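Local coordinates for protein pterin-4-alpha-carbinolamine dehydratase MoaB2 (PDB 3RFQ) that probably takes part in molybdenum cofactor biosynthesis as a MogA/MoaB-family protein with a probable molybdopterin-binding domain, at residues 135-141 / 157-162; 111-115 / 152-156. One frame throughout, in Å; residues are numbered along the deposited sequence.

Contact 1: residues 135-141 / 157-162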
ATOM      1  N   ILE C 135      -3.363 -10.744  -8.428  1.00 17.15           N
ATOM      2  CA  ILE C 135      -2.979 -11.028  -9.794  1.00 17.09           C
ATOM      3  C   ILE C 135      -1.480 -11.336  -9.758  1.00 17.72           C
ATOM      4  O   ILE C 135      -0.648 -10.430  -9.728  1.00 17.09           O
ATOM      5  CB  ILE C 135      -3.296  -9.799 -10.703  1.00 15.63           C
ATOM      6  CG1 ILE C 135      -4.770  -9.389 -10.524  1.00 13.86           C
ATOM      7  CG2 ILE C 135      -2.975 -10.112 -12.187  1.00 14.93           C
ATOM      8  CD1 ILE C 135      -5.077  -7.985 -11.045  1.00  9.89           C
ATOM      9  N   ILE C 136      -1.149 -12.621  -9.669  1.00 20.21           N
ATOM     10  CA  ILE C 136       0.214 -13.011  -9.319  1.00 21.00           C
ATOM     11  C   ILE C 136       1.179 -12.790 -10.481  1.00 19.95           C
ATOM     12  O   ILE C 136       2.299 -12.392 -10.236  1.00 19.81           O
ATOM     13  CB  ILE C 136       0.333 -14.442  -8.755  1.00 23.62           C
ATOM     14  CG1 ILE C 136      -0.717 -14.709  -7.677  1.00 28.04           C
ATOM     15  CG2 ILE C 136       1.717 -14.673  -8.064  1.00 23.48           C
ATOM     16  CD1 ILE C 136      -0.659 -13.741  -6.446  1.00 31.86           C
ATOM     17  N   ASP C 137       0.747 -13.018 -11.725  1.00 19.05           N
ATOM     18  CA  ASP C 137       1.618 -12.733 -12.876  1.00 18.88           C
ATOM     19  C   ASP C 137       1.939 -11.230 -12.976  1.00 16.29           C
ATOM     20  O   ASP C 137       3.049 -10.861 -13.344  1.00 16.34           O
ATOM     21  CB  ASP C 137       1.119 -13.364 -14.203  1.00 19.50           C
ATOM     22  CG  ASP C 137      -0.168 -12.731 -14.730  1.00 22.05           C
ATOM     23  OD1 ASP C 137      -0.990 -12.259 -13.925  1.00 24.29           O
ATOM     24  OD2 ASP C 137      -0.382 -12.737 -15.964  1.00 24.99           O
ATOM     25  N   ALA C 138       0.992 -10.380 -12.599  1.00 14.18           N
ATOM     26  CA  ALA C 138       1.255  -8.940 -12.489  1.00 12.94           C
ATOM     27  C   ALA C 138       2.133  -8.614 -11.283  1.00 11.98           C
ATOM     28  O   ALA C 138       3.130  -7.909 -11.413  1.00 12.83           O
ATOM     29  CB  ALA C 138      -0.064  -8.114 -12.453  1.00 11.39           C
ATOM     30  N   GLY C 139       1.798  -9.119 -10.097  1.00 12.88           N
ATOM     31  CA  GLY C 139       2.657  -8.864  -8.917  1.00 12.02           C
ATOM     32  C   GLY C 139       4.118  -9.275  -9.057  1.00 13.54           C
ATOM     33  O   GLY C 139       5.015  -8.668  -8.439  1.00 13.37           O
ATOM     34  N   LEU C 140       4.373 -10.322  -9.850  1.00 13.90           N
ATOM     35  CA  LEU C 140       5.745 -10.800 -10.033  1.00 15.49           C
ATOM     36  C   LEU C 140       6.365 -10.442 -11.397  1.00 15.30           C
ATOM     37  O   LEU C 140       7.475 -10.875 -11.685  1.00 14.77           O
ATOM     38  CB  LEU C 140       5.815 -12.328  -9.812  1.00 16.20           C
ATOM     39  CG  LEU C 140       5.431 -12.762  -8.403  1.00 16.47           C
ATOM     40  CD1 LEU C 140       5.410 -14.283  -8.210  1.00 17.38           C
ATOM     41  CD2 LEU C 140       6.387 -12.142  -7.436  1.00 17.37           C
ATOM     42  N   SER C 141       5.629  -9.698 -12.231  1.00 14.57           N
ATOM     43  CA  SER C 141       6.077  -9.395 -13.578  1.00 15.03           C
ATOM     44  C   SER C 141       7.492  -8.796 -13.585  1.00 14.93           C
ATOM     45  O   SER C 141       7.773  -7.820 -12.858  1.00 15.43           O
ATOM     46  CB  SER C 141       5.097  -8.417 -14.252  1.00 14.52           C
ATOM     47  OG  SER C 141       5.583  -8.031 -15.548  1.00 16.11           O
ATOM     48  N   ALA C 157       2.381  -8.087 -18.023  1.00 14.24           N
ATOM     49  CA  ALA C 157       2.159  -9.528 -18.046  1.00 16.15           C
ATOM     50  C   ALA C 157       0.978  -9.910 -18.947  1.00 16.60           C
ATOM     51  O   ALA C 157       0.145  -9.056 -19.305  1.00 15.80           O
ATOM     52  CB  ALA C 157       1.963 -10.089 -16.619  1.00 15.74           C
ATOM     53  N   GLY C 158       0.914 -11.185 -19.319  1.00 17.94           N
ATOM     54  CA  GLY C 158      -0.065 -11.634 -20.311  1.00 18.79           C
ATOM     55  C   GLY C 158      -1.505 -11.963 -19.900  1.00 19.49           C
ATOM     56  O   GLY C 158      -2.391 -11.986 -20.760  1.00 20.62           O
ATOM     57  N   SER C 159      -1.785 -12.236 -18.621  1.00 18.95           N
ATOM     58  CA  SER C 159      -3.152 -12.681 -18.272  1.00 18.98           C
ATOM     59  C   SER C 159      -4.140 -11.504 -18.505  1.00 18.60           C
ATOM     60  O   SER C 159      -3.735 -10.354 -18.498  1.00 17.03           O
ATOM     61  CB  SER C 159      -3.226 -13.143 -16.813  1.00 19.10           C
ATOM     62  OG  SER C 159      -3.189 -12.002 -15.961  1.00 16.42           O
ATOM     63  N   ARG C 160      -5.415 -11.789 -18.723  1.00 19.25           N
ATOM     64  CA  ARG C 160      -6.420 -10.722 -18.854  1.00 19.66           C
ATOM     65  C   ARG C 160      -6.484  -9.774 -17.630  1.00 18.60           C
ATOM     66  O   ARG C 160      -6.650  -8.567 -17.789  1.00 17.24           O
ATOM     67  CB  ARG C 160      -7.809 -11.331 -19.063  1.00 21.48           C
ATOM     68  CG  ARG C 160      -8.798 -10.383 -19.786  1.00 24.25           C
ATOM     69  CD  ARG C 160      -9.653 -11.220 -20.756  1.00 31.02           C
ATOM     70  NE  ARG C 160     -10.673 -10.438 -21.453  1.00 30.61           N
ATOM     71  CZ  ARG C 160     -10.496  -9.957 -22.671  1.00 33.11           C
ATOM     72  NH1 ARG C 160      -9.361 -10.223 -23.312  1.00 33.75           N
ATOM     73  NH2 ARG C 160     -11.443  -9.230 -23.253  1.00 33.11           N
ATOM     74  N   TYR C 161      -6.380 -10.333 -16.419  1.00 18.01           N
ATOM     75  CA  TYR C 161      -6.431  -9.511 -15.220  1.00 17.87           C
ATOM     76  C   TYR C 161      -5.212  -8.614 -15.150  1.00 16.45           C
ATOM     77  O   TYR C 161      -5.346  -7.451 -14.784  1.00 16.29           O
ATOM     78  CB  TYR C 161      -6.552 -10.348 -13.944  1.00 19.17           C
ATOM     79  CG  TYR C 161      -7.911 -10.996 -13.688  1.00 21.88           C
ATOM     80  CD1 TYR C 161      -9.018 -10.733 -14.499  1.00 24.26           C
ATOM     81  CD2 TYR C 161      -8.089 -11.827 -12.585  1.00 25.94           C
ATOM     82  CE1 TYR C 161     -10.275 -11.322 -14.224  1.00 28.16           C
ATOM     83  CE2 TYR C 161      -9.324 -12.411 -12.291  1.00 28.06           C
ATOM     84  CZ  TYR C 161     -10.410 -12.166 -13.116  1.00 29.82           C
ATOM     85  OH  TYR C 161     -11.610 -12.785 -12.818  1.00 31.12           O
ATOM     86  N   ALA C 162      -4.032  -9.124 -15.526  1.00 15.33           N
ATOM     87  CA  ALA C 162      -2.800  -8.261 -15.567  1.00 14.40           C
ATOM     88  C   ALA C 162      -2.959  -7.090 -16.523  1.00 13.34           C
ATOM     89  O   ALA C 162      -2.591  -5.962 -16.217  1.00 12.69           O
ATOM     90  CB  ALA C 162      -1.530  -9.069 -15.925  1.00 13.49           C
TER

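Contact 2: residues 111-115 / 152-156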
ATOM      1  N   THR C 111      13.490  -5.664 -24.090  1.00 21.89           N
ATOM      2  CA  THR C 111      13.159  -4.269 -23.800  1.00 20.85           C
ATOM      3  C   THR C 111      14.363  -3.493 -23.242  1.00 22.47           C
ATOM      4  O   THR C 111      14.641  -2.373 -23.667  1.00 22.98           O
ATOM      5  CB  THR C 111      11.939  -4.194 -22.881  1.00 19.18           C
ATOM      6  OG1 THR C 111      10.854  -4.847 -23.546  1.00 18.23           O
ATOM      7  CG2 THR C 111      11.557  -2.733 -22.557  1.00 16.86           C
ATOM      8  N   ARG C 112      15.095  -4.097 -22.319  1.00 23.65           N
ATOM      9  CA  ARG C 112      16.221  -3.411 -21.672  1.00 26.36           C
ATOM     10  C   ARG C 112      17.212  -2.827 -22.679  1.00 27.85           C
ATOM     11  O   ARG C 112      17.740  -1.741 -22.466  1.00 28.52           O
ATOM     12  CB  ARG C 112      16.974  -4.376 -20.741  1.00 27.10           C
ATOM     13  CG  ARG C 112      17.928  -3.689 -19.754  1.00 31.08           C
ATOM     14  CD  ARG C 112      18.466  -4.701 -18.723  1.00 37.39           C
ATOM     15  NE  ARG C 112      17.426  -5.244 -17.830  1.00 39.26           N
ATOM     16  CZ  ARG C 112      17.043  -6.524 -17.764  1.00 40.92           C
ATOM     17  NH1 ARG C 112      17.599  -7.452 -18.539  1.00 42.87           N
ATOM     18  NH2 ARG C 112      16.097  -6.882 -16.908  1.00 38.67           N
ATOM     19  N   GLU C 113      17.450  -3.567 -23.760  1.00 28.85           N
ATOM     20  CA  GLU C 113      18.418  -3.193 -24.789  1.00 31.60           C
ATOM     21  C   GLU C 113      18.083  -1.904 -25.514  1.00 30.96           C
ATOM     22  O   GLU C 113      18.977  -1.139 -25.880  1.00 32.06           O
ATOM     23  CB  GLU C 113      18.545  -4.309 -25.819  1.00 33.12           C
ATOM     24  CG  GLU C 113      19.520  -5.369 -25.423  1.00 37.83           C
ATOM     25  CD  GLU C 113      20.885  -4.783 -25.090  1.00 43.93           C
ATOM     26  OE1 GLU C 113      21.554  -4.275 -26.035  1.00 44.76           O
ATOM     27  OE2 GLU C 113      21.262  -4.828 -23.883  1.00 44.90           O
ATOM     28  N   ILE C 114      16.796  -1.673 -25.727  1.00 29.11           N
ATOM     29  CA  ILE C 114      16.375  -0.488 -26.441  1.00 28.97           C
ATOM     30  C   ILE C 114      16.033   0.705 -25.536  1.00 28.00           C
ATOM     31  O   ILE C 114      15.879   1.801 -26.057  1.00 29.05           O
ATOM     32  CB  ILE C 114      15.251  -0.790 -27.451  1.00 28.38           C
ATOM     33  CG1 ILE C 114      14.000  -1.328 -26.763  1.00 26.77           C
ATOM     34  CG2 ILE C 114      15.730  -1.814 -28.436  1.00 30.54           C
ATOM     35  CD1 ILE C 114      12.990  -0.295 -26.443  1.00 26.47           C
ATOM     36  N   LEU C 115      15.931   0.520 -24.214  1.00 26.41           N
ATOM     37  CA  LEU C 115      15.631   1.659 -23.321  1.00 25.24           C
ATOM     38  C   LEU C 115      16.806   2.629 -23.135  1.00 27.11           C
ATOM     39  O   LEU C 115      17.940   2.199 -22.966  1.00 27.93           O
ATOM     40  CB  LEU C 115      15.126   1.180 -21.971  1.00 23.29           C
ATOM     41  CG  LEU C 115      13.750   0.498 -21.916  1.00 21.55           C
ATOM     42  CD1 LEU C 115      13.456   0.096 -20.469  1.00 19.48           C
ATOM     43  CD2 LEU C 115      12.640   1.386 -22.492  1.00 16.58           C
ATOM     44  N   LEU C 152       7.655   6.219 -24.687  1.00 16.65           N
ATOM     45  CA  LEU C 152       7.449   5.468 -23.441  1.00 15.95           C
ATOM     46  C   LEU C 152       7.056   4.015 -23.767  1.00 14.74           C
ATOM     47  O   LEU C 152       6.132   3.791 -24.536  1.00 14.63           O
ATOM     48  CB  LEU C 152       6.389   6.164 -22.546  1.00 14.52           C
ATOM     49  CG  LEU C 152       5.905   5.405 -21.288  1.00 14.05           C
ATOM     50  CD1 LEU C 152       7.020   5.144 -20.225  1.00 10.58           C
ATOM     51  CD2 LEU C 152       4.690   6.112 -20.647  1.00 10.37           C
ATOM     52  N   VAL C 153       7.769   3.042 -23.199  1.00 14.52           N
ATOM     53  CA  VAL C 153       7.505   1.610 -23.429  1.00 14.59           C
ATOM     54  C   VAL C 153       7.234   0.959 -22.078  1.00 14.21           C
ATOM     55  O   VAL C 153       8.012   1.121 -21.147  1.00 14.92           O
ATOM     56  CB  VAL C 153       8.749   0.903 -24.018  1.00 15.90           C
ATOM     57  CG1 VAL C 153       8.524  -0.623 -24.220  1.00 14.63           C
ATOM     58  CG2 VAL C 153       9.220   1.601 -25.318  1.00 16.44           C
ATOM     59  N   VAL C 154       6.136   0.228 -21.983  1.00 13.65           N
ATOM     60  CA  VAL C 154       5.733  -0.449 -20.742  1.00 13.63           C
ATOM     61  C   VAL C 154       5.441  -1.911 -21.048  1.00 13.33           C
ATOM     62  O   VAL C 154       4.701  -2.190 -21.980  1.00 15.06           O
ATOM     63  CB  VAL C 154       4.487   0.265 -20.117  1.00 13.50           C
ATOM     64  CG1 VAL C 154       4.016  -0.458 -18.821  1.00 11.66           C
ATOM     65  CG2 VAL C 154       4.837   1.758 -19.822  1.00 11.02           C
ATOM     66  N   ASN C 155       6.066  -2.846 -20.336  1.00 13.62           N
ATOM     67  CA  ASN C 155       5.790  -4.270 -20.541  1.00 13.41           C
ATOM     68  C   ASN C 155       4.763  -4.695 -19.517  1.00 13.01           C
ATOM     69  O   ASN C 155       4.987  -4.546 -18.311  1.00 12.68           O
ATOM     70  CB  ASN C 155       7.016  -5.166 -20.296  1.00 14.38           C
ATOM     71  CG  ASN C 155       8.278  -4.774 -21.091  1.00 15.35           C
ATOM     72  OD1 ASN C 155       9.360  -4.851 -20.527  1.00 15.77           O
ATOM     73  ND2 ASN C 155       8.159  -4.432 -22.392  1.00 11.91           N
ATOM     74  N   LEU C 156       3.638  -5.239 -19.964  1.00 12.93           N
ATOM     75  CA  LEU C 156       2.693  -5.882 -19.025  1.00 12.67           C
ATOM     76  C   LEU C 156       2.702  -7.417 -19.128  1.00 14.22           C
ATOM     77  O   LEU C 156       2.981  -7.979 -20.203  1.00 14.71           O
ATOM     78  CB  LEU C 156       1.274  -5.365 -19.278  1.00 12.04           C
ATOM     79  CG  LEU C 156       1.035  -3.854 -19.250  1.00 10.06           C
ATOM     80  CD1 LEU C 156      -0.453  -3.561 -19.570  1.00  9.92           C
ATOM     81  CD2 LEU C 156       1.434  -3.276 -17.903  1.00  9.29           C
TER

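Contact 1: residues 135-141 / 157-162
Mixed polar and apolar packing sets the short helix 136-139 against the N-terminal end of helix 160-180, with the Asp137 carboxylate meeting Ser159 and Ile135 and Ala138 meeting Tyr161 and Ala162. Asp137 OD2 accepts from Ser159 N at 3.0 Å, the amide approaching nearly in line with the C-O bond. Its CG stands between its own backbone N and carbonyl carbon (chi1 69°), which brings the carboxylate to the loop. Ser159 OG makes weak bonds to both OD1 and OD2 of Asp137, since its one proton cannot serve both fully, and itself accepts from Ala162 N at 3.0 Å. Ser159 is thus the N-cap of helix 160-180, a place where a short hydroxyl side chain serves well.

Beside this polar group, Ile135 sets CG2 3.6 Å from Ala162 N, while its CG1 lies 4.0 Å from Tyr161 CB. Ala138 CB meets Ala162 CB at 3.9 Å; two methyls let the helices come close, Ala138 CA and Ala162 CA being 5.1 Å apart. Ala157 CB lies 3.5 Å from Asp137 O. Tyr161 turns its ring away, and its side chain packs on Asn171 of a neighbouring subunit. A negative carboxylate beside a helix N-terminus would probably be stabilised by the helix dipole.

Contact 2: residues 111-115 / 152-156
Polar contact between Thr111, on helix 107-114, and Asn155, on strand 151-156, marks one end of this buried helix-on-sheet packing. Asn155 ND2 donates to Thr111 OG1 at 3.0 Å with an N-H...O angle of 147°, and the hydroxyl oxygen lies 20° out of the amide plane. The side chains meet head-on from helix and strand. Thr111 turns OG1 to the side of its backbone N (chi1 -59°), where it also bonds to Thr107 O, one helical turn back. A threonine suits this place because its hydroxyl can serve the helix and the strand together, while its methyl joins the apolar layer.

Asn155 is an amide with work at both ends. Besides Thr111, ND2 bonds to Ser95 OG on the adjacent strand 92-96, and OD1 accepts from Leu144 N in the loop before strand 145-148. These partners fix the rotation of the amide, so a polar side chain is accommodated in a buried position.

The apolar part centres on Val153, two residues earlier on the same face of the strand. Its CG1 branch takes Thr111 CG2 at 4.1 Å. The other branch, CG2, receives Ile114 CD1, and Leu115 CD2 comes to 4.2 Å from Val153 CB, where the branches part. A branched, compact valine fits beneath the helix end, while the longer Leu115 and Ile114 reach it with their terminal methyls. The backbones here stay well apart, with 8.1 Å between Leu115 CA and Val153 CA.

Val154 and Leu152 point to the other face, where they meet helices 120-132 and 160-180. Helices covering both faces of a largely parallel sheet are the mark of a three-layer alpha/beta/alpha fold, as in the MogA/MoaB family.

Strand 151-156 leads directly into contact 1: residues 152-156 of contact 2 run on into 157-162, so the strand packed under helix 107-114 passes at its end into the loop that ends at Ser159, the N-cap of helix 160-180. The segments of the two contacts alternate along the chain, with 135-141 falling between 111-115 and 152-156. Their centres are about 17 Å apart, and apart from this chain continuity they do not touch. Contact 2 lies nearer the chain centre (about 8 Å from its own centre, against 12 Å for contact 1). The bound sodium ion, at Ser129 and Asp165, is about 7 Å from the side chain of Ile135 in contact 1.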